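Side-chain contacts in NikO protein (Streptomyces tendae, PDB 4FQD), which is an enolpyruvyl transferase essential in nikkomycin biosynthesis, probably transferring the enolpyruvyl group of phosphoenolpyruvate to a uridine nucleotide, in the manner of its MurA relatives: residues L111-V116 with A199-A204; L145-R150 with S193-T198; V269-A274 with L283-P288; V276-E281 with L415-L420. The protein carries 4 engineered substitutions. All coordinates share one frame; numbering follows the deposited sequence.

Contact 1: L111-V116 with A199-A204; sequences LLPALV and ALLMGA
Leu201 is the first residue of 199-204 to meet helix 112-118, laying its CB against the ring of Pro113, 3.7 Å from Pro113 CB. The two side chains cross obliquely, and Leu201 CD1 adds a second touch, 3.9 Å from Pro113 CG. CG of Leu201 lies beside the backbone N, anti to the carbonyl carbon, and CD1 reaches the ring as well; the same leucine also packs on Met224 of helix 219-231. One residue on, Met202 starts off to the flank but folds back. Its chain is bent at both chi2 (-60°) and chi3 (-62°), which carries the sulfur to the proline: Met202 SD lies 3.6 Å from Pro113 CB and 3.7 Å from Pro113 CA. A turn along the opposing helix, Val116 CG1 makes a looser contact with Met202 SD at 4.3 Å. Pro113 is thus pressed by a leucine CB and a methionine sulfur, to which its ring carbons offer only apolar surface. The helix axes pass 9.2 Å apart with their directions 27° from parallel. Such nearly parallel, buried helices, with Leu200 packing on strand 242-248, are what is expected of the inside-out alpha/beta barrel of the EPSP synthase family, where helices fill the domain and sheets wrap it.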
loop_
_atom_site.group_PDB
_atom_site.type_symbol
_atom_site.label_atom_id
_atom_site.label_comp_id
_atom_site.label_asym_id
_atom_site.label_seq_id
_atom_site.Cartn_x
_atom_site.Cartn_y
_atom_site.Cartn_z
ATOM N N LEU A 111 31.247 -9.830 -6.379
ATOM C CA LEU A 111 32.536 -10.509 -6.404
ATOM C C LEU A 111 33.573 -9.642 -5.703
ATOM O O LEU A 111 34.660 -10.109 -5.365
ATOM C CB LEU A 111 32.972 -10.784 -7.843
ATOM C CG LEU A 111 32.124 -11.781 -8.633
ATOM C CD1 LEU A 111 32.587 -11.850 -10.081
ATOM C CD2 LEU A 111 32.182 -13.153 -7.986
ATOM N N LEU A 112 33.221 -8.377 -5.492
ATOM C CA LEU A 112 34.100 -7.414 -4.826
ATOM C C LEU A 112 34.617 -7.836 -3.441
ATOM O O LEU A 112 35.795 -7.627 -3.143
ATOM C CB LEU A 112 33.442 -6.031 -4.757
ATOM C CG LEU A 112 33.224 -5.320 -6.093
ATOM C CD1 LEU A 112 32.576 -3.961 -5.880
ATOM C CD2 LEU A 112 34.540 -5.180 -6.840
ATOM N N PRO A 113 33.747 -8.410 -2.584
ATOM C CA PRO A 113 34.270 -8.880 -1.295
ATOM C C PRO A 113 35.343 -9.955 -1.453
ATOM O O PRO A 113 36.291 -9.989 -0.672
ATOM C CB PRO A 113 33.034 -9.475 -0.618
ATOM C CG PRO A 113 31.900 -8.720 -1.196
ATOM C CD PRO A 113 32.274 -8.487 -2.627
ATOM N N ALA A 114 35.191 -10.816 -2.453
ATOM C CA ALA A 114 36.176 -11.860 -2.715
ATOM C C ALA A 114 37.484 -11.266 -3.227
ATOM O O ALA A 114 38.567 -11.679 -2.813
ATOM C CB ALA A 114 35.628 -12.867 -3.712
ATOM N N LEU A 115 37.374 -10.296 -4.128
ATOM C CA LEU A 115 38.540 -9.659 -4.730
ATOM C C LEU A 115 39.348 -8.863 -3.709
ATOM O O LEU A 115 40.568 -8.999 -3.630
ATOM C CB LEU A 115 38.110 -8.741 -5.878
ATOM C CG LEU A 115 37.424 -9.400 -7.076
ATOM C CD1 LEU A 115 36.900 -8.346 -8.041
ATOM C CD2 LEU A 115 38.378 -10.349 -7.784
ATOM N N VAL A 116 38.662 -8.035 -2.930
ATOM C CA VAL A 116 39.332 -7.146 -1.987
ATOM C C VAL A 116 39.947 -7.918 -0.818
ATOM O O VAL A 116 40.884 -7.446 -0.176
ATOM C CB VAL A 116 38.374 -6.047 -1.461
ATOM C CG1 VAL A 116 37.490 -6.586 -0.349
ATOM C CG2 VAL A 116 39.159 -4.841 -0.977
ATOM N N ALA A 199 27.533 -7.179 3.075
ATOM C CA ALA A 199 27.921 -7.235 4.481
ATOM C C ALA A 199 28.151 -8.667 4.953
ATOM O O ALA A 199 29.078 -8.933 5.717
ATOM C CB ALA A 199 26.876 -6.555 5.346
ATOM N N LEU A 200 27.301 -9.581 4.498
ATOM C CA LEU A 200 27.447 -10.991 4.841
ATOM C C LEU A 200 28.742 -11.562 4.279
ATOM O O LEU A 200 29.477 -12.258 4.979
ATOM C CB LEU A 200 26.254 -11.797 4.328
ATOM C CG LEU A 200 25.088 -11.958 5.300
ATOM C CD1 LEU A 200 23.921 -12.632 4.609
ATOM C CD2 LEU A 200 25.527 -12.762 6.512
ATOM N N LEU A 201 29.013 -11.260 3.013
ATOM C CA LEU A 201 30.237 -11.708 2.361
ATOM C C LEU A 201 31.465 -11.127 3.050
ATOM O O LEU A 201 32.435 -11.839 3.309
ATOM C CB LEU A 201 30.228 -11.324 0.880
ATOM C CG LEU A 201 29.242 -12.080 -0.014
ATOM C CD1 LEU A 201 29.191 -11.461 -1.401
ATOM C CD2 LEU A 201 29.618 -13.550 -0.097
ATOM N N MET A 202 31.413 -9.832 3.347
ATOM C CA MET A 202 32.512 -9.154 4.027
ATOM C C MET A 202 32.735 -9.722 5.422
ATOM O O MET A 202 33.869 -9.823 5.886
ATOM C CB MET A 202 32.248 -7.649 4.114
ATOM C CG MET A 202 32.300 -6.925 2.778
ATOM S SD MET A 202 33.900 -7.081 1.961
ATOM C CE MET A 202 34.971 -6.277 3.151
ATOM N N GLY A 203 31.645 -10.093 6.086
ATOM C CA GLY A 203 31.719 -10.646 7.426
ATOM C C GLY A 203 32.408 -11.996 7.469
ATOM O O GLY A 203 33.068 -12.332 8.452
ATOM N N ALA A 204 32.261 -12.767 6.397
ATOM C CA ALA A 204 32.831 -14.109 6.334
ATOM C C ALA A 204 34.322 -14.091 6.002
ATOM O O ALA A 204 35.065 -14.986 6.403
ATOM C CB ALA A 204 32.070 -14.963 5.330
#

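Contact 2: L145-R150 with S193-T198; sequences LDVMGR and SGAVKT. With SO4 (sulfate ion), chain C.
Helices 142-149 and 192-204 run 31° from parallel with axes 9.3 Å apart, and come closest in backbone where Val147 faces Ala195. Both branches of Val147 are used. CG2 rests on the Ala195 methyl, 3.7 Å from Ala195 CB, while CG1, anti to the backbone N (chi1 170°), meets Thr198 CG2 at 3.8 Å. The same threonine methyl lies 3.7 Å from Met148 CG, whose chain crosses it at about a right angle. With its methyl turned to helix 142-149, Thr198 sends OG1 back to its own helix, donating to Gly194 O at 3.0 Å; that carbonyl also accepts from Thr198 N, the two donors arriving from opposite faces of its plane, and the OG1 bond helps hold the threonine's rotation. A serine in place of Thr198 lacks CG2 and would probably leave a gap in front of Val147 CG1 and Met148 CG. Away from this interface, one oxygen of a sulfate, probably from the crystallisation liquor, takes bonds from two residues: Ser193 OG is 2.8 Å from sulfate O1, and Lys197 NZ, at the end of an extended chain, 3.0 Å from it. Lys197 also pairs with Asp220. The helix is therefore two-sided: apolar methyls glue it to its neighbour, while hydroxyl, ammonium and probably the positive pole of its first turn favour an anion.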
loop_
_atom_site.group_PDB
_atom_site.type_symbol
_atom_site.label_atom_id
_atom_site.label_comp_id
_atom_site.label_asym_id
_atom_site.label_seq_id
_atom_site.Cartn_x
_atom_site.Cartn_y
_atom_site.Cartn_z
ATOM N N LEU A 145 29.751 0.277 -1.640
ATOM C CA LEU A 145 31.026 0.842 -1.218
ATOM C C LEU A 145 30.973 1.313 0.231
ATOM O O LEU A 145 31.976 1.264 0.943
ATOM C CB LEU A 145 31.430 1.996 -2.137
ATOM C CG LEU A 145 31.573 1.649 -3.620
ATOM C CD1 LEU A 145 31.926 2.885 -4.431
ATOM C CD2 LEU A 145 32.614 0.557 -3.818
ATOM N N ASP A 146 29.802 1.767 0.662
ATOM C CA ASP A 146 29.625 2.227 2.036
ATOM C C ASP A 146 29.677 1.056 3.014
ATOM O O ASP A 146 30.204 1.182 4.118
ATOM C CB ASP A 146 28.305 2.984 2.189
ATOM C CG ASP A 146 28.146 3.603 3.565
ATOM O OD1 ASP A 146 27.682 2.899 4.487
ATOM O OD2 ASP A 146 28.488 4.794 3.725
ATOM N N VAL A 147 29.125 -0.080 2.600
ATOM C CA VAL A 147 29.147 -1.283 3.425
ATOM C C VAL A 147 30.572 -1.791 3.604
ATOM O O VAL A 147 31.025 -2.005 4.729
ATOM C CB VAL A 147 28.283 -2.403 2.819
ATOM C CG1 VAL A 147 28.516 -3.710 3.559
ATOM C CG2 VAL A 147 26.814 -2.016 2.854
ATOM N N MET A 148 31.273 -1.977 2.490
ATOM C CA MET A 148 32.664 -2.422 2.521
ATOM C C MET A 148 33.555 -1.413 3.239
ATOM O O MET A 148 34.568 -1.780 3.834
ATOM C CB MET A 148 33.184 -2.679 1.104
ATOM C CG MET A 148 32.683 -3.976 0.489
ATOM S SD MET A 148 33.286 -4.257 -1.187
ATOM C CE MET A 148 32.372 -3.010 -2.089
ATOM N N GLY A 149 33.165 -0.143 3.186
ATOM C CA GLY A 149 33.903 0.914 3.852
ATOM C C GLY A 149 33.919 0.759 5.362
ATOM O O GLY A 149 34.863 1.184 6.027
ATOM N N ARG A 150 32.872 0.146 5.903
ATOM C CA ARG A 150 32.778 -0.073 7.342
ATOM C C ARG A 150 33.706 -1.192 7.795
ATOM O O ARG A 150 33.994 -1.325 8.984
ATOM C CB ARG A 150 31.342 -0.402 7.749
ATOM C CG ARG A 150 30.327 0.657 7.369
ATOM C CD ARG A 150 29.151 0.628 8.326
ATOM N NE ARG A 150 27.988 1.330 7.797
ATOM C CZ ARG A 150 26.869 1.536 8.482
ATOM N NH1 ARG A 150 26.768 1.099 9.730
ATOM N NH2 ARG A 150 25.854 2.181 7.924
ATOM N N SER A 193 18.715 -5.015 -0.174
ATOM C CA SER A 193 19.152 -6.381 -0.446
ATOM C C SER A 193 20.639 -6.477 -0.782
ATOM O O SER A 193 21.323 -7.392 -0.328
ATOM C CB SER A 193 18.313 -7.003 -1.566
ATOM O OG SER A 193 18.541 -6.350 -2.800
ATOM N N GLY A 194 21.134 -5.529 -1.572
ATOM C CA GLY A 194 22.528 -5.526 -1.975
ATOM C C GLY A 194 23.481 -5.297 -0.817
ATOM O O GLY A 194 24.556 -5.897 -0.759
ATOM N N ALA A 195 23.086 -4.428 0.108
ATOM C CA ALA A 195 23.912 -4.118 1.269
ATOM C C ALA A 195 24.044 -5.321 2.197
ATOM O O ALA A 195 25.099 -5.546 2.788
ATOM C CB ALA A 195 23.340 -2.928 2.023
ATOM N N VAL A 196 22.965 -6.089 2.319
ATOM C CA VAL A 196 22.959 -7.273 3.172
ATOM C C VAL A 196 23.870 -8.354 2.604
ATOM O O VAL A 196 24.644 -8.973 3.336
ATOM C CB VAL A 196 21.534 -7.838 3.341
ATOM C CG1 VAL A 196 21.565 -9.132 4.142
ATOM C CG2 VAL A 196 20.634 -6.811 4.010
ATOM N N LYS A 197 23.773 -8.573 1.297
ATOM C CA LYS A 197 24.608 -9.555 0.615
ATOM C C LYS A 197 26.085 -9.221 0.779
ATOM O O LYS A 197 26.898 -10.090 1.094
ATOM C CB LYS A 197 24.253 -9.618 -0.870
ATOM C CG LYS A 197 22.819 -10.033 -1.145
ATOM C CD LYS A 197 22.484 -9.910 -2.621
ATOM C CE LYS A 197 21.023 -10.234 -2.881
ATOM N NZ LYS A 197 20.695 -10.194 -4.332
ATOM N N THR A 198 26.422 -7.953 0.570
ATOM C CA THR A 198 27.799 -7.492 0.682
ATOM C C THR A 198 28.323 -7.639 2.107
ATOM O O THR A 198 29.415 -8.163 2.324
ATOM C CB THR A 198 27.935 -6.023 0.244
ATOM O OG1 THR A 198 27.505 -5.887 -1.117
ATOM C CG2 THR A 198 29.379 -5.561 0.363
HETATM S S SO4 C . 19.964 -6.744 -5.812
HETATM O O1 SO4 C . 20.556 -7.228 -4.568
HETATM O O2 SO4 C . 20.662 -7.341 -6.948
HETATM O O3 SO4 C . 18.555 -7.121 -5.853
HETATM O O4 SO4 C . 20.082 -5.290 -5.875
#

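Contact 3: V269-A274 with L283-P288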
loop_
_atom_site.group_PDB
_atom_site.type_symbol
_atom_site.label_atom_id
_atom_site.label_comp_id
_atom_site.label_asym_id
_atom_site.label_seq_id
_atom_site.Cartn_x
_atom_site.Cartn_y
_atom_site.Cartn_z
ATOM N N VAL A 269 5.992 -16.974 -10.828
ATOM C CA VAL A 269 4.966 -15.946 -10.952
ATOM C C VAL A 269 4.547 -15.783 -12.409
ATOM O O VAL A 269 3.357 -15.702 -12.720
ATOM C CB VAL A 269 5.466 -14.587 -10.418
ATOM C CG1 VAL A 269 4.441 -13.492 -10.686
ATOM C CG2 VAL A 269 5.780 -14.680 -8.934
ATOM N N THR A 270 5.538 -15.753 -13.295
ATOM C CA THR A 270 5.304 -15.573 -14.724
ATOM C C THR A 270 4.429 -16.680 -15.305
ATOM O O THR A 270 3.517 -16.414 -16.086
ATOM C CB THR A 270 6.632 -15.516 -15.505
ATOM O OG1 THR A 270 7.459 -14.476 -14.969
ATOM C CG2 THR A 270 6.377 -15.246 -16.979
ATOM N N TRP A 271 4.706 -17.920 -14.916
ATOM C CA TRP A 271 3.956 -19.059 -15.434
ATOM C C TRP A 271 2.555 -19.161 -14.838
ATOM O O TRP A 271 1.619 -19.598 -15.509
ATOM C CB TRP A 271 4.727 -20.364 -15.222
ATOM C CG TRP A 271 5.912 -20.504 -16.123
ATOM C CD1 TRP A 271 7.219 -20.620 -15.749
ATOM C CD2 TRP A 271 5.901 -20.533 -17.555
ATOM N NE1 TRP A 271 8.022 -20.725 -16.859
ATOM C CE2 TRP A 271 7.236 -20.674 -17.981
ATOM C CE3 TRP A 271 4.890 -20.458 -18.520
ATOM C CZ2 TRP A 271 7.588 -20.740 -19.326
ATOM C CZ3 TRP A 271 5.241 -20.525 -19.854
ATOM C CH2 TRP A 271 6.578 -20.664 -20.246
ATOM N N ILE A 272 2.415 -18.762 -13.579
ATOM C CA ILE A 272 1.106 -18.721 -12.938
ATOM C C ILE A 272 0.226 -17.696 -13.646
ATOM O O ILE A 272 -0.949 -17.949 -13.914
ATOM C CB ILE A 272 1.217 -18.375 -11.440
ATOM C CG1 ILE A 272 1.899 -19.517 -10.681
ATOM C CG2 ILE A 272 -0.156 -18.102 -10.848
ATOM C CD1 ILE A 272 2.134 -19.221 -9.215
ATOM N N CYS A 273 0.812 -16.544 -13.961
ATOM C CA CYS A 273 0.115 -15.501 -14.703
ATOM C C CYS A 273 -0.292 -16.002 -16.085
ATOM O O CYS A 273 -1.392 -15.719 -16.559
ATOM C CB CYS A 273 0.999 -14.259 -14.834
ATOM S SG CYS A 273 0.284 -12.933 -15.835
ATOM N N ALA A 274 0.601 -16.753 -16.719
ATOM C CA ALA A 274 0.346 -17.296 -18.048
ATOM C C ALA A 274 -0.732 -18.376 -18.019
ATOM O O ALA A 274 -1.612 -18.408 -18.879
ATOM C CB ALA A 274 1.632 -17.844 -18.652
ATOM N N LEU A 283 -2.402 -25.525 -15.875
ATOM C CA LEU A 283 -1.007 -25.558 -16.292
ATOM C C LEU A 283 -0.098 -26.073 -15.182
ATOM O O LEU A 283 0.017 -25.459 -14.120
ATOM C CB LEU A 283 -0.553 -24.164 -16.730
ATOM C CG LEU A 283 0.840 -24.084 -17.354
ATOM C CD1 LEU A 283 0.866 -24.818 -18.685
ATOM C CD2 LEU A 283 1.275 -22.637 -17.524
ATOM N N ARG A 284 0.552 -27.203 -15.437
ATOM C CA ARG A 284 1.452 -27.801 -14.460
ATOM C C ARG A 284 2.833 -27.160 -14.551
ATOM O O ARG A 284 3.438 -27.114 -15.623
ATOM C CB ARG A 284 1.545 -29.310 -14.680
ATOM C CG ARG A 284 1.630 -30.122 -13.398
ATOM C CD ARG A 284 1.488 -31.606 -13.685
ATOM N NE ARG A 284 2.543 -32.089 -14.571
ATOM C CZ ARG A 284 3.695 -32.598 -14.149
ATOM N NH1 ARG A 284 3.940 -32.693 -12.851
ATOM N NH2 ARG A 284 4.601 -33.011 -15.021
ATOM N N ILE A 285 3.321 -26.658 -13.421
ATOM C CA ILE A 285 4.612 -25.980 -13.368
ATOM C C ILE A 285 5.536 -26.697 -12.387
ATOM O O ILE A 285 5.296 -26.691 -11.181
ATOM C CB ILE A 285 4.447 -24.515 -12.928
ATOM C CG1 ILE A 285 3.330 -23.841 -13.729
ATOM C CG2 ILE A 285 5.758 -23.761 -13.080
ATOM C CD1 ILE A 285 2.830 -22.551 -13.117
ATOM N N THR A 286 6.596 -27.307 -12.908
ATOM C CA THR A 286 7.473 -28.136 -12.086
ATOM C C THR A 286 8.789 -27.452 -11.725
ATOM O O THR A 286 9.199 -26.480 -12.358
ATOM C CB THR A 286 7.788 -29.480 -12.772
ATOM O OG1 THR A 286 8.551 -29.246 -13.962
ATOM C CG2 THR A 286 6.501 -30.212 -13.130
ATOM N N GLY A 287 9.447 -27.981 -10.698
ATOM C CA GLY A 287 10.721 -27.464 -10.239
ATOM C C GLY A 287 11.100 -28.114 -8.925
ATOM O O GLY A 287 10.262 -28.239 -8.035
ATOM N N PRO A 288 12.368 -28.539 -8.795
ATOM C CA PRO A 288 12.832 -29.214 -7.578
ATOM C C PRO A 288 12.744 -28.308 -6.354
ATOM O O PRO A 288 13.462 -27.313 -6.264
ATOM C CB PRO A 288 14.295 -29.548 -7.894
ATOM C CG PRO A 288 14.685 -28.588 -8.969
ATOM C CD PRO A 288 13.447 -28.371 -9.783
#
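Apolar packing dominates where Trp271 and Ile272 of helix 265-278 meet Ile285 and Leu283 of strand 283-286. Ile285 reaches in with CD1, its CG1 set beside the backbone N and its chain stretched on (chi2 164°), and the methyl ends 3.6 Å from Trp271 CB. It touches the base of that side chain, not its outer ring, and continues to Ile272, where Ile285 CD1 lies 4.0 Å from Ile272 CG1 and the two chains cross at about a right angle. Leu283, two residues earlier and on the same face of the strand, offers CD2, which approaches Trp271 CE3 to 4.3 Å. Round the indole, Leu283 CD2 and Ile285 CG2 both stand oblique to the ring. Methyl groups also meet backbone: Leu283 CD2 sits 3.7 Å from Trp271 O and Ile285 CD1 3.8 Å from Trp271 C. The polar interactions all lead elsewhere. Trp271 NE1 bonds to Glu267 OE2 a turn earlier in its own helix, which gives the buried indole N-H a partner and holds the ring's direction. The strand spends its backbone groups on Val28 on one side and on Val318 and Ala320 on the other, while Arg284, on the outer face, pairs with Glu317. Helix and strand run antiparallel, 172° between directions and axes 9.2 Å apart, as befits a helix packed on the inner face of a sheet in this family's inverse barrel. With no polar bond between helix and strand, the join probably depends on shape and hydrophobic burial.

Contact 4: V276-E281 with L415-L420; sequences VLLADE and LLLAAL
The flat groups that Leu278 meets at Leu417 and Leu420 are backbone peptides; no aromatic ring or side-chain amide or carboxylate takes part. Both of its methyls close on one carbonyl, Leu278 CD1 and CD2 each lying 3.6 Å from Leu417 O, and CD2 comes within 4.0 Å of Leu420 C. The carbonyl of Leu417 is thus flanked by both methyls, and it takes a weak bond from Leu420 N. CG of Leu278 is anti to the carbonyl carbon (chi1 -56°), a setting that turns the forked end to Leu417 and Leu420. Here two of the helices inside the inverse alpha/beta barrel, 265-278 and 409-419, meet close to their C-terminal ends, beside a loop early in the chain: Leu278 bonds by its backbone to Leu24, and Leu420 to Gly21. CD1 does most of the side-chain touching. It stands 3.8 Å from Leu420 CB and 3.9 Å from Leu420 CD1, the two leucines crossing at about a right angle, and 4.0 Å from Leu417 CD2. With an alanine in place of Leu278 the methyls are gone, which would probably leave a gap beside Leu420 CB and take from Leu417 CD2 one of its neighbours. Beyond the pair, Leu417 continues onto Leu349 of helix 344-351, and Leu420 onto Leu445 of helix 441-447.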
loop_
_atom_site.group_PDB
_atom_site.type_symbol
_atom_site.label_atom_id
_atom_site.label_comp_id
_atom_site.label_asym_id
_atom_site.label_seq_id
_atom_site.Cartn_x
_atom_site.Cartn_y
_atom_site.Cartn_z
ATOM N N VAL A 276 -3.155 -18.814 -15.832
ATOM C CA VAL A 276 -4.461 -18.264 -15.485
ATOM C C VAL A 276 -5.126 -17.577 -16.678
ATOM O O VAL A 276 -6.337 -17.698 -16.881
ATOM C CB VAL A 276 -4.351 -17.273 -14.300
ATOM C CG1 VAL A 276 -5.633 -16.474 -14.133
ATOM C CG2 VAL A 276 -4.016 -18.015 -13.016
ATOM N N LEU A 277 -4.329 -16.878 -17.479
ATOM C CA LEU A 277 -4.870 -16.024 -18.533
ATOM C C LEU A 277 -4.800 -16.611 -19.943
ATOM O O LEU A 277 -5.563 -16.206 -20.820
ATOM C CB LEU A 277 -4.174 -14.660 -18.514
ATOM C CG LEU A 277 -4.266 -13.873 -17.205
ATOM C CD1 LEU A 277 -3.536 -12.544 -17.323
ATOM C CD2 LEU A 277 -5.718 -13.662 -16.807
ATOM N N LEU A 278 -3.895 -17.559 -20.168
ATOM C CA LEU A 278 -3.650 -18.047 -21.525
ATOM C C LEU A 278 -3.965 -19.526 -21.742
ATOM O O LEU A 278 -4.160 -19.959 -22.876
ATOM C CB LEU A 278 -2.205 -17.754 -21.943
ATOM C CG LEU A 278 -1.770 -16.289 -21.865
ATOM C CD1 LEU A 278 -0.308 -16.141 -22.263
ATOM C CD2 LEU A 278 -2.660 -15.410 -22.732
ATOM N N ALA A 279 -4.012 -20.300 -20.663
ATOM C CA ALA A 279 -4.251 -21.737 -20.774
ATOM C C ALA A 279 -5.738 -22.081 -20.759
ATOM O O ALA A 279 -6.557 -21.307 -20.266
ATOM C CB ALA A 279 -3.519 -22.484 -19.667
ATOM N N ASP A 280 -6.081 -23.242 -21.309
ATOM C CA ASP A 280 -7.461 -23.720 -21.289
ATOM C C ASP A 280 -7.598 -24.935 -20.373
ATOM O O ASP A 280 -8.706 -25.368 -20.057
ATOM C CB ASP A 280 -7.951 -24.048 -22.702
ATOM C CG ASP A 280 -7.077 -25.063 -23.400
ATOM O OD1 ASP A 280 -5.915 -25.230 -22.978
ATOM O OD2 ASP A 280 -7.545 -25.690 -24.372
ATOM N N GLU A 281 -6.459 -25.477 -19.957
ATOM C CA GLU A 281 -6.413 -26.532 -18.953
ATOM C C GLU A 281 -5.403 -26.139 -17.878
ATOM O O GLU A 281 -4.497 -25.349 -18.147
ATOM C CB GLU A 281 -6.032 -27.870 -19.591
ATOM C CG GLU A 281 -7.176 -28.559 -20.319
ATOM C CD GLU A 281 -8.327 -28.924 -19.397
ATOM O OE1 GLU A 281 -8.078 -29.545 -18.341
ATOM O OE2 GLU A 281 -9.483 -28.586 -19.726
ATOM N N LEU A 415 4.463 -8.069 -21.510
ATOM C CA LEU A 415 3.921 -7.619 -22.788
ATOM C C LEU A 415 3.687 -8.809 -23.708
ATOM O O LEU A 415 2.703 -8.855 -24.447
ATOM C CB LEU A 415 4.859 -6.614 -23.457
ATOM C CG LEU A 415 4.919 -5.222 -22.826
ATOM C CD1 LEU A 415 5.864 -4.320 -23.604
ATOM C CD2 LEU A 415 3.530 -4.616 -22.745
ATOM N N LEU A 416 4.601 -9.771 -23.651
ATOM C CA LEU A 416 4.503 -10.974 -24.465
ATOM C C LEU A 416 3.294 -11.811 -24.056
ATOM O O LEU A 416 2.609 -12.378 -24.905
ATOM C CB LEU A 416 5.787 -11.799 -24.348
ATOM C CG LEU A 416 5.864 -13.088 -25.165
ATOM C CD1 LEU A 416 5.559 -12.814 -26.629
ATOM C CD2 LEU A 416 7.238 -13.722 -25.015
ATOM N N LEU A 417 3.035 -11.876 -22.754
ATOM C CA LEU A 417 1.892 -12.621 -22.239
ATOM C C LEU A 417 0.581 -11.946 -22.623
ATOM O O LEU A 417 -0.386 -12.611 -22.996
ATOM C CB LEU A 417 1.978 -12.759 -20.717
ATOM C CG LEU A 417 3.163 -13.547 -20.158
ATOM C CD1 LEU A 417 3.084 -13.620 -18.642
ATOM C CD2 LEU A 417 3.218 -14.939 -20.766
ATOM N N ALA A 418 0.557 -10.620 -22.528
ATOM C CA ALA A 418 -0.630 -9.846 -22.867
ATOM C C ALA A 418 -0.918 -9.904 -24.364
ATOM O O ALA A 418 -2.075 -9.933 -24.781
ATOM C CB ALA A 418 -0.470 -8.406 -22.409
ATOM N N ALA A 419 0.142 -9.925 -25.166
ATOM C CA ALA A 419 0.007 -10.002 -26.617
ATOM C C ALA A 419 -0.595 -11.336 -27.045
ATOM O O ALA A 419 -1.341 -11.405 -28.023
ATOM C CB ALA A 419 1.353 -9.788 -27.287
ATOM N N LEU A 420 -0.268 -12.393 -26.308
ATOM C CA LEU A 420 -0.776 -13.728 -26.610
ATOM C C LEU A 420 -2.274 -13.844 -26.341
ATOM O O LEU A 420 -2.921 -14.793 -26.785
ATOM C CB LEU A 420 -0.010 -14.786 -25.812
ATOM C CG LEU A 420 1.427 -15.060 -26.258
ATOM C CD1 LEU A 420 2.137 -15.965 -25.262
ATOM C CD2 LEU A 420 1.447 -15.673 -27.649
#

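The four contacts fall into two pairs on opposite sides of the chain's centre. Contacts 1 and 2 share helix 192-204, their centres 9 Å apart, and join directly: Met202 SD lies 3.6 Å from Met148 CG. Contacts 3 and 4 share helix 265-278, with centres 12 Å apart; Leu417 CD2 is 3.9 Å from Ala274 CB. Between the pairs, centres of contacts 1 and 4 are 42 Å apart and those of 2 and 3 are 34 Å, with nearest atoms about 16 Å apart. This division agrees with the two-domain build of MurA-like enzymes, whose active site lies between the domains. The sulfate is held by a segment of contact 2.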